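Local coordinates for E3 ubiquitin-protein ligase HERC2 (Homo sapiens, PDB 4L1M) that is an E3 ubiquitin ligase that marks proteins with ubiquitin, and whose first RCC1-like domain, a seven-bladed beta-propeller, probably serves as a protein-binding platform, at residues V332-S337 with V349-P354; H343-R348 with A355-L360; S320-A325 with A373-W378. All blocks are in the same frame, centred on the assembly; numbering follows the deposited sequence.

The three contacts build outward from the inner part of one propeller blade, strands 313-318, 322-327, 332-335 and 354-356 in order. Contact 3 joins the second strand to the neighbouring blade, with its centre about 11 Å from the centre of the chain. Contact 1 lies farther out, about 18 Å from that point, where the third strand meets 349-354. Contact 2, at about 22 Å, folds the loop 343-348 onto the outermost strand and the turn after it. Contacts 1 and 2, about 8 Å apart between centres, share a probable 2.7 Å hydrogen bond between Ser334 OG and His343 ND1, while His333 with Ala325 and Ser337 with Thr321 join contact 1 to contact 3 by backbone bonds.

Contact 1: V332-S337 with V349-P354; sequences VHSWGS and VTKPEP
Gly336 and Lys351 face each other as an antiparallel hydrogen-bonded pair: Gly336 N gives to Lys351 O at 2.9 Å, and Lys351 N gives to Gly336 O at 2.8 Å. Ser337 and Thr350 form the next, non-hydrogen-bonded pair. Gly336 sits where strand 332-335 turns a corner, with positive phi.

From this pair the Lys351 side chain reaches back alongside Ser334. Its CG stands opposite the backbone N (chi1 -179°) and the rest of the chain is fully extended, which carries NZ to Ser334 OG, 3.0 Å away, as a hydrogen-bond donor. On the other flank Pro354 packs obliquely against the indole of Trp335, with Pro354 CB 3.8 Å from Trp335 CE3, and Pro354 CA directs its hydrogen at Ser334 O, 3.4 Å away.

The second shell fixes these groups. His343 ND1 also bonds Ser334 OG, Asp345 makes a salt bridge with Lys351 NZ, and Ala355 O accepts from the same ammonium. Trp335 NE1 is held by Arg290 O. The ammonium of this buried lysine thus meets a hydroxyl, a carbonyl and a carboxylate on the outer side of a propeller blade, surroundings that would be expected to stabilise its positive charge and keep it protonated.

Contact 2: H343-R348 with A355-L360; sequences HFDTLR and AALPGL
Phe344 and Asp345 hold the two middle positions of a type I beta turn from His343 to Thr346, which sets them against Leu357 and Pro358 and leaves Asp345 CA 6.5 Å from Leu357 CA. The turn belongs to the loop that leads from the third strand of a propeller blade toward its outermost strand, 354-356, and it folds back over the exit from that strand.

Phe344 has the largest share of the contact. Its CG lies between the backbone N and the carbonyl carbon (chi1 62°), and this brings the far end of the ring to Leu357 and Pro358. One face receives the Leu357 methyl CD2 in a CH-pi contact, 4.2 Å from the centroid and 17° off the normal. At the rim, Phe344 CE1 rests 3.9 Å from Pro358 CD. An edge-to-face contact with Trp30 ties the ring to the adjacent blade.

Asp345 crosses the same leucine at about a right angle, its CG 3.6 Å from Leu357 CD2, with Lys351 holding the carboxylate. No hydrogen bond joins the two segments; they meet by van der Waals contact. In the plane of the Phe344 ring, at its edge, Pro358 O lies 3.6 Å from Phe344 CZ.

Contact 3: S320-A325 with A373-W378; sequences STHCLA and AQSFAW
Ser375 OG takes two partners from the neighbouring propeller blade across the boundary: His322 NE2 hydrogen-bonds it at 2.8 Å, with either group able to be the donor, and Gln342 O adds a weak bond. The two strands, 322-325 in one blade and 374-378 in the next, run almost parallel at 9°, with axes 8.6 Å apart. That spacing is too wide for backbone pairing, so the side chains of one strand reach across to side chains and carbonyls of the other.

His322 already points at strand 374-378 from CB, and with CG between the backbone N and the carbonyl carbon (chi1 81°) its NE2 edge reaches Ser375. Gln374 O lies close to the ring plane, 3.3 Å from His322 CE1. Ser375 OG points back to meet the imidazole, lying beside its own backbone N and opposite its carbonyl carbon. The blade of strand 374-378 includes the N-terminal strand 27-31, so this blade closes the ring by uniting both ends of the chain; Trp30 of that strand packs on Ser375.

Further along, Leu324 fills the interface beyond the histidine, packing also on Ile368 and Cys370 of strand 365-370. The five touching residues are all buried, so the His322-Ser375 bond lies inside the protein. The Leu324 methyl CD1 comes to 4.1 Å from Ser375 CB and 3.9 Å from Phe376 O.

Contact 1: V332-S337 with V349-P354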
loop_
_atom_site.group_PDB
_atom_site.type_symbol
_atom_site.label_atom_id
_atom_site.label_comp_id
_atom_site.label_asym_id
_atom_site.label_seq_id
_atom_site.Cartn_x
_atom_site.Cartn_y
_atom_site.Cartn_z
ATOM N N VAL A 332 -12.624 5.664 -11.948
ATOM C CA VAL A 332 -11.515 5.956 -11.039
ATOM C C VAL A 332 -11.738 7.301 -10.353
ATOM O O VAL A 332 -11.689 8.350 -10.991
ATOM C CB VAL A 332 -10.171 5.980 -11.794
ATOM C CG1 VAL A 332 -9.012 6.134 -10.823
ATOM C CG2 VAL A 332 -10.010 4.709 -12.621
ATOM N N HIS A 333 -11.976 7.263 -9.044
ATOM C CA HIS A 333 -12.242 8.469 -8.233
ATOM C C HIS A 333 -10.983 8.865 -7.481
ATOM O O HIS A 333 -10.165 8.022 -7.141
ATOM C CB HIS A 333 -13.343 8.163 -7.240
ATOM C CG HIS A 333 -14.674 7.909 -7.880
ATOM N ND1 HIS A 333 -15.766 8.723 -7.664
ATOM C CD2 HIS A 333 -15.093 6.938 -8.731
ATOM C CE1 HIS A 333 -16.794 8.273 -8.360
ATOM N NE2 HIS A 333 -16.413 7.192 -9.020
ATOM N N SER A 334 -10.825 10.145 -7.208
ATOM C CA SER A 334 -9.702 10.586 -6.380
ATOM C C SER A 334 -10.113 11.722 -5.453
ATOM O O SER A 334 -11.119 12.376 -5.672
ATOM C CB SER A 334 -8.543 11.043 -7.254
ATOM O OG SER A 334 -8.793 12.331 -7.795
ATOM N N TRP A 335 -9.310 11.948 -4.428
ATOM C CA TRP A 335 -9.497 13.074 -3.500
ATOM C C TRP A 335 -8.212 13.325 -2.737
ATOM O O TRP A 335 -7.307 12.487 -2.733
ATOM C CB TRP A 335 -10.634 12.791 -2.497
ATOM C CG TRP A 335 -10.303 11.715 -1.528
ATOM C CD1 TRP A 335 -9.738 11.874 -0.327
ATOM C CD2 TRP A 335 -10.524 10.317 -1.692
ATOM N NE1 TRP A 335 -9.594 10.662 0.299
ATOM C CE2 TRP A 335 -10.077 9.688 -0.529
ATOM C CE3 TRP A 335 -11.086 9.535 -2.703
ATOM C CZ2 TRP A 335 -10.150 8.310 -0.345
ATOM C CZ3 TRP A 335 -11.157 8.159 -2.516
ATOM C CH2 TRP A 335 -10.677 7.565 -1.345
ATOM N N GLY A 336 -8.161 14.472 -2.068
ATOM C CA GLY A 336 -7.059 14.787 -1.176
ATOM C C GLY A 336 -6.183 15.908 -1.675
ATOM O O GLY A 336 -6.648 16.838 -2.341
ATOM N N SER A 337 -4.904 15.835 -1.320
ATOM C CA SER A 337 -3.988 16.936 -1.562
ATOM C C SER A 337 -3.720 17.072 -3.050
ATOM O O SER A 337 -3.694 16.077 -3.778
ATOM C CB SER A 337 -2.684 16.718 -0.784
ATOM O OG SER A 337 -1.661 17.596 -1.224
ATOM N N VAL A 349 -5.585 23.729 -4.830
ATOM C CA VAL A 349 -4.530 22.988 -4.091
ATOM C C VAL A 349 -5.013 21.767 -3.325
ATOM O O VAL A 349 -4.194 20.997 -2.836
ATOM C CB VAL A 349 -3.767 23.888 -3.085
ATOM C CG1 VAL A 349 -3.101 25.057 -3.819
ATOM C CG2 VAL A 349 -4.687 24.380 -1.961
ATOM N N THR A 350 -6.331 21.603 -3.203
ATOM C CA THR A 350 -6.923 20.341 -2.721
ATOM C C THR A 350 -8.157 19.947 -3.530
ATOM O O THR A 350 -8.723 20.760 -4.266
ATOM C CB THR A 350 -7.304 20.380 -1.214
ATOM O OG1 THR A 350 -8.431 21.224 -1.011
ATOM C CG2 THR A 350 -6.155 20.855 -0.365
ATOM N N LYS A 351 -8.512 18.671 -3.428
ATOM C CA LYS A 351 -9.753 18.123 -3.986
ATOM C C LYS A 351 -10.505 17.540 -2.798
ATOM O O LYS A 351 -10.270 16.383 -2.416
ATOM C CB LYS A 351 -9.451 17.029 -5.034
ATOM C CG LYS A 351 -10.692 16.433 -5.688
ATOM C CD LYS A 351 -10.322 15.387 -6.737
ATOM C CE LYS A 351 -11.564 14.859 -7.451
ATOM N NZ LYS A 351 -11.235 13.867 -8.514
ATOM N N PRO A 352 -11.370 18.350 -2.166
ATOM C CA PRO A 352 -11.997 17.996 -0.887
ATOM C C PRO A 352 -12.766 16.686 -0.877
ATOM O O PRO A 352 -12.634 15.907 0.067
ATOM C CB PRO A 352 -12.957 19.169 -0.634
ATOM C CG PRO A 352 -12.324 20.319 -1.316
ATOM C CD PRO A 352 -11.684 19.744 -2.550
ATOM N N GLU A 353 -13.577 16.462 -1.900
ATOM C CA GLU A 353 -14.419 15.289 -1.939
ATOM C C GLU A 353 -14.101 14.415 -3.141
ATOM O O GLU A 353 -13.626 14.915 -4.152
ATOM C CB GLU A 353 -15.877 15.695 -1.970
ATOM C CG GLU A 353 -16.245 16.622 -0.836
ATOM C CD GLU A 353 -17.584 16.251 -0.245
ATOM O OE1 GLU A 353 -18.406 17.146 -0.075
ATOM O OE2 GLU A 353 -17.811 15.043 0.037
ATOM N N PRO A 354 -14.380 13.103 -3.028
ATOM C CA PRO A 354 -14.171 12.187 -4.134
ATOM C C PRO A 354 -15.024 12.520 -5.344
ATOM O O PRO A 354 -16.165 12.953 -5.207
ATOM C CB PRO A 354 -14.579 10.822 -3.557
ATOM C CG PRO A 354 -14.563 10.999 -2.075
ATOM C CD PRO A 354 -14.898 12.421 -1.828
#

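Contact 2: H343-R348 with A355-L360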
loop_
_atom_site.group_PDB
_atom_site.type_symbol
_atom_site.label_atom_id
_atom_site.label_comp_id
_atom_site.label_asym_id
_atom_site.label_seq_id
_atom_site.Cartn_x
_atom_site.Cartn_y
_atom_site.Cartn_z
ATOM N N HIS A 343 -4.028 15.433 -8.914
ATOM C CA HIS A 343 -5.352 15.387 -9.516
ATOM C C HIS A 343 -5.383 16.285 -10.725
ATOM O O HIS A 343 -5.396 17.504 -10.589
ATOM C CB HIS A 343 -6.388 15.851 -8.502
ATOM C CG HIS A 343 -6.263 15.160 -7.194
ATOM N ND1 HIS A 343 -6.887 13.963 -6.928
ATOM C CD2 HIS A 343 -5.552 15.472 -6.092
ATOM C CE1 HIS A 343 -6.585 13.576 -5.703
ATOM N NE2 HIS A 343 -5.775 14.476 -5.174
ATOM N N PHE A 344 -5.441 15.688 -11.908
ATOM C CA PHE A 344 -5.383 16.463 -13.137
ATOM C C PHE A 344 -6.707 17.122 -13.484
ATOM O O PHE A 344 -6.784 17.813 -14.463
ATOM C CB PHE A 344 -4.905 15.594 -14.298
ATOM C CG PHE A 344 -5.816 14.434 -14.628
ATOM C CD1 PHE A 344 -6.996 14.624 -15.317
ATOM C CD2 PHE A 344 -5.473 13.151 -14.274
ATOM C CE1 PHE A 344 -7.820 13.554 -15.622
ATOM C CE2 PHE A 344 -6.290 12.076 -14.577
ATOM C CZ PHE A 344 -7.463 12.277 -15.247
ATOM N N ASP A 345 -7.749 16.911 -12.685
ATOM C CA ASP A 345 -9.061 17.481 -12.986
ATOM C C ASP A 345 -9.383 18.727 -12.176
ATOM O O ASP A 345 -10.485 19.254 -12.290
ATOM C CB ASP A 345 -10.170 16.437 -12.758
ATOM C CG ASP A 345 -10.317 16.039 -11.295
ATOM O OD1 ASP A 345 -9.327 16.165 -10.540
ATOM O OD2 ASP A 345 -11.419 15.586 -10.909
ATOM N N THR A 346 -8.459 19.172 -11.327
ATOM C CA THR A 346 -8.706 20.358 -10.503
ATOM C C THR A 346 -7.496 21.284 -10.464
ATOM O O THR A 346 -6.366 20.834 -10.401
ATOM C CB THR A 346 -9.176 19.986 -9.071
ATOM O OG1 THR A 346 -9.158 21.155 -8.231
ATOM C CG2 THR A 346 -8.309 18.917 -8.440
ATOM N N LEU A 347 -7.761 22.587 -10.511
ATOM C CA LEU A 347 -6.707 23.616 -10.459
ATOM C C LEU A 347 -6.343 23.954 -8.981
ATOM O O LEU A 347 -5.189 24.239 -8.678
ATOM C CB LEU A 347 -7.117 24.883 -11.252
ATOM N N ARG A 348 -7.316 23.865 -8.073
ATOM C CA ARG A 348 -7.102 24.225 -6.674
ATOM C C ARG A 348 -6.115 23.280 -5.970
ATOM O O ARG A 348 -5.847 22.179 -6.452
ATOM C CB ARG A 348 -8.452 24.306 -5.924
ATOM C CG ARG A 348 -9.422 25.310 -6.564
ATOM C CD ARG A 348 -10.521 25.808 -5.636
ATOM N NE ARG A 348 -11.268 26.888 -6.291
ATOM C CZ ARG A 348 -12.272 27.561 -5.740
ATOM N NH1 ARG A 348 -12.883 28.528 -6.424
ATOM N NH2 ARG A 348 -12.669 27.271 -4.503
ATOM N N ALA A 355 -14.460 12.321 -6.520
ATOM C CA ALA A 355 -15.179 12.546 -7.769
ATOM C C ALA A 355 -14.442 11.812 -8.878
ATOM O O ALA A 355 -13.221 11.679 -8.832
ATOM C CB ALA A 355 -15.282 14.031 -8.082
ATOM N N ALA A 356 -15.194 11.301 -9.838
ATOM C CA ALA A 356 -14.635 10.533 -10.938
ATOM C C ALA A 356 -13.678 11.402 -11.708
ATOM O O ALA A 356 -13.956 12.568 -11.934
ATOM C CB ALA A 356 -15.743 10.038 -11.858
ATOM N N LEU A 357 -12.533 10.839 -12.067
ATOM C CA LEU A 357 -11.629 11.490 -12.976
ATOM C C LEU A 357 -12.150 11.238 -14.376
ATOM O O LEU A 357 -12.555 10.122 -14.681
ATOM C CB LEU A 357 -10.231 10.915 -12.835
ATOM C CG LEU A 357 -9.513 11.274 -11.537
ATOM C CD1 LEU A 357 -8.339 10.348 -11.288
ATOM C CD2 LEU A 357 -9.059 12.726 -11.562
ATOM N N PRO A 358 -12.155 12.276 -15.224
ATOM C CA PRO A 358 -12.675 12.145 -16.575
ATOM C C PRO A 358 -11.654 11.511 -17.487
ATOM O O PRO A 358 -10.457 11.505 -17.156
ATOM C CB PRO A 358 -12.928 13.591 -16.990
ATOM C CG PRO A 358 -11.880 14.358 -16.259
ATOM C CD PRO A 358 -11.671 13.642 -14.952
ATOM N N GLY A 359 -12.126 10.982 -18.617
ATOM C CA GLY A 359 -11.284 10.285 -19.571
ATOM C C GLY A 359 -11.117 8.790 -19.324
ATOM O O GLY A 359 -10.866 8.041 -20.273
ATOM N N LEU A 360 -11.268 8.346 -18.071
ATOM C CA LEU A 360 -10.864 6.994 -17.645
ATOM C C LEU A 360 -11.966 5.919 -17.620
ATOM O O LEU A 360 -11.661 4.705 -17.591
ATOM C CB LEU A 360 -10.265 7.081 -16.255
ATOM C CG LEU A 360 -9.068 8.013 -16.078
ATOM C CD1 LEU A 360 -8.477 7.856 -14.678
ATOM C CD2 LEU A 360 -7.999 7.754 -17.135
#

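Contact 3: S320-A325 with A373-W378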
loop_
_atom_site.group_PDB
_atom_site.type_symbol
_atom_site.label_atom_id
_atom_site.label_comp_id
_atom_site.label_asym_id
_atom_site.label_seq_id
_atom_site.Cartn_x
_atom_site.Cartn_y
_atom_site.Cartn_z
ATOM N N SER A 320 0.686 9.379 -0.056
ATOM C CA SER A 320 0.974 10.050 1.222
ATOM C C SER A 320 -0.220 10.873 1.695
ATOM O O SER A 320 -0.733 10.650 2.795
ATOM C CB SER A 320 2.183 10.941 1.083
ATOM O OG SER A 320 3.300 10.147 0.761
ATOM N N THR A 321 -0.678 11.797 0.856
ATOM C CA THR A 321 -1.781 12.673 1.200
ATOM C C THR A 321 -2.898 12.733 0.135
ATOM O O THR A 321 -3.676 13.677 0.123
ATOM C CB THR A 321 -1.264 14.088 1.485
ATOM O OG1 THR A 321 -0.627 14.607 0.328
ATOM C CG2 THR A 321 -0.266 14.077 2.631
ATOM N N HIS A 322 -2.969 11.727 -0.744
ATOM C CA HIS A 322 -4.046 11.624 -1.734
ATOM C C HIS A 322 -4.381 10.165 -1.986
ATOM O O HIS A 322 -3.602 9.294 -1.634
ATOM C CB HIS A 322 -3.681 12.320 -3.034
ATOM C CG HIS A 322 -2.810 11.515 -3.948
ATOM N ND1 HIS A 322 -1.460 11.364 -3.745
ATOM C CD2 HIS A 322 -3.086 10.866 -5.105
ATOM C CE1 HIS A 322 -0.940 10.640 -4.717
ATOM N NE2 HIS A 322 -1.905 10.331 -5.562
ATOM N N CYS A 323 -5.555 9.902 -2.550
ATOM C CA CYS A 323 -6.019 8.535 -2.767
ATOM C C CYS A 323 -6.702 8.391 -4.091
ATOM O O CYS A 323 -7.208 9.361 -4.629
ATOM C CB CYS A 323 -7.052 8.139 -1.728
ATOM S SG CYS A 323 -6.460 8.087 -0.052
ATOM N N LEU A 324 -6.707 7.157 -4.586
ATOM C CA LEU A 324 -7.521 6.738 -5.709
ATOM C C LEU A 324 -8.433 5.604 -5.253
ATOM O O LEU A 324 -8.067 4.821 -4.377
ATOM C CB LEU A 324 -6.682 6.205 -6.862
ATOM C CG LEU A 324 -5.657 7.085 -7.576
ATOM C CD1 LEU A 324 -5.351 6.524 -8.957
ATOM C CD2 LEU A 324 -6.113 8.527 -7.700
ATOM N N ALA A 325 -9.612 5.536 -5.861
ATOM C CA ALA A 325 -10.519 4.414 -5.685
ATOM C C ALA A 325 -11.036 3.910 -7.023
ATOM O O ALA A 325 -11.464 4.700 -7.874
ATOM C CB ALA A 325 -11.671 4.819 -4.812
ATOM N N ALA A 373 3.588 11.843 -4.740
ATOM C CA ALA A 373 3.047 12.949 -5.553
ATOM C C ALA A 373 2.618 12.453 -6.940
ATOM O O ALA A 373 2.631 13.205 -7.920
ATOM C CB ALA A 373 4.085 14.042 -5.664
ATOM N N GLN A 374 2.269 11.164 -7.014
ATOM C CA GLN A 374 2.059 10.467 -8.283
ATOM C C GLN A 374 0.888 9.519 -8.197
ATOM O O GLN A 374 0.555 9.026 -7.125
ATOM C CB GLN A 374 3.282 9.634 -8.653
ATOM C CG GLN A 374 4.549 10.431 -8.870
ATOM C CD GLN A 374 5.320 10.713 -7.600
ATOM O OE1 GLN A 374 5.026 10.168 -6.531
ATOM N NE2 GLN A 374 6.302 11.605 -7.708
ATOM N N SER A 375 0.263 9.274 -9.347
ATOM C CA SER A 375 -0.841 8.336 -9.444
ATOM C C SER A 375 -0.747 7.600 -10.748
ATOM O O SER A 375 -0.387 8.177 -11.773
ATOM C CB SER A 375 -2.187 9.068 -9.352
ATOM O OG SER A 375 -2.173 10.096 -8.365
ATOM N N PHE A 376 -1.049 6.315 -10.706
ATOM C CA PHE A 376 -1.044 5.471 -11.899
ATOM C C PHE A 376 -2.311 4.637 -11.975
ATOM O O PHE A 376 -2.891 4.274 -10.956
ATOM C CB PHE A 376 0.136 4.522 -11.879
ATOM C CG PHE A 376 1.467 5.201 -11.814
ATOM C CD1 PHE A 376 2.145 5.540 -12.971
ATOM C CD2 PHE A 376 2.059 5.483 -10.584
ATOM C CE1 PHE A 376 3.389 6.154 -12.916
ATOM C CE2 PHE A 376 3.301 6.097 -10.527
ATOM C CZ PHE A 376 3.967 6.430 -11.699
ATOM N N ALA A 377 -2.733 4.345 -13.196
ATOM C CA ALA A 377 -3.867 3.476 -13.435
ATOM C C ALA A 377 -3.586 2.678 -14.693
ATOM O O ALA A 377 -3.126 3.257 -15.679
ATOM C CB ALA A 377 -5.142 4.296 -13.599
ATOM N N TRP A 378 -3.877 1.373 -14.672
ATOM C CA TRP A 378 -3.695 0.557 -15.859
ATOM C C TRP A 378 -4.868 -0.361 -16.192
ATOM O O TRP A 378 -5.569 -0.866 -15.309
ATOM C CB TRP A 378 -2.399 -0.257 -15.763
ATOM C CG TRP A 378 -2.340 -1.196 -14.607
ATOM C CD1 TRP A 378 -2.628 -2.527 -14.611
ATOM C CD2 TRP A 378 -1.939 -0.874 -13.263
ATOM N NE1 TRP A 378 -2.460 -3.054 -13.347
ATOM C CE2 TRP A 378 -2.022 -2.064 -12.506
ATOM C CE3 TRP A 378 -1.529 0.305 -12.629
ATOM C CZ2 TRP A 378 -1.724 -2.106 -11.160
ATOM C CZ3 TRP A 378 -1.237 0.265 -11.287
ATOM C CH2 TRP A 378 -1.337 -0.936 -10.556
#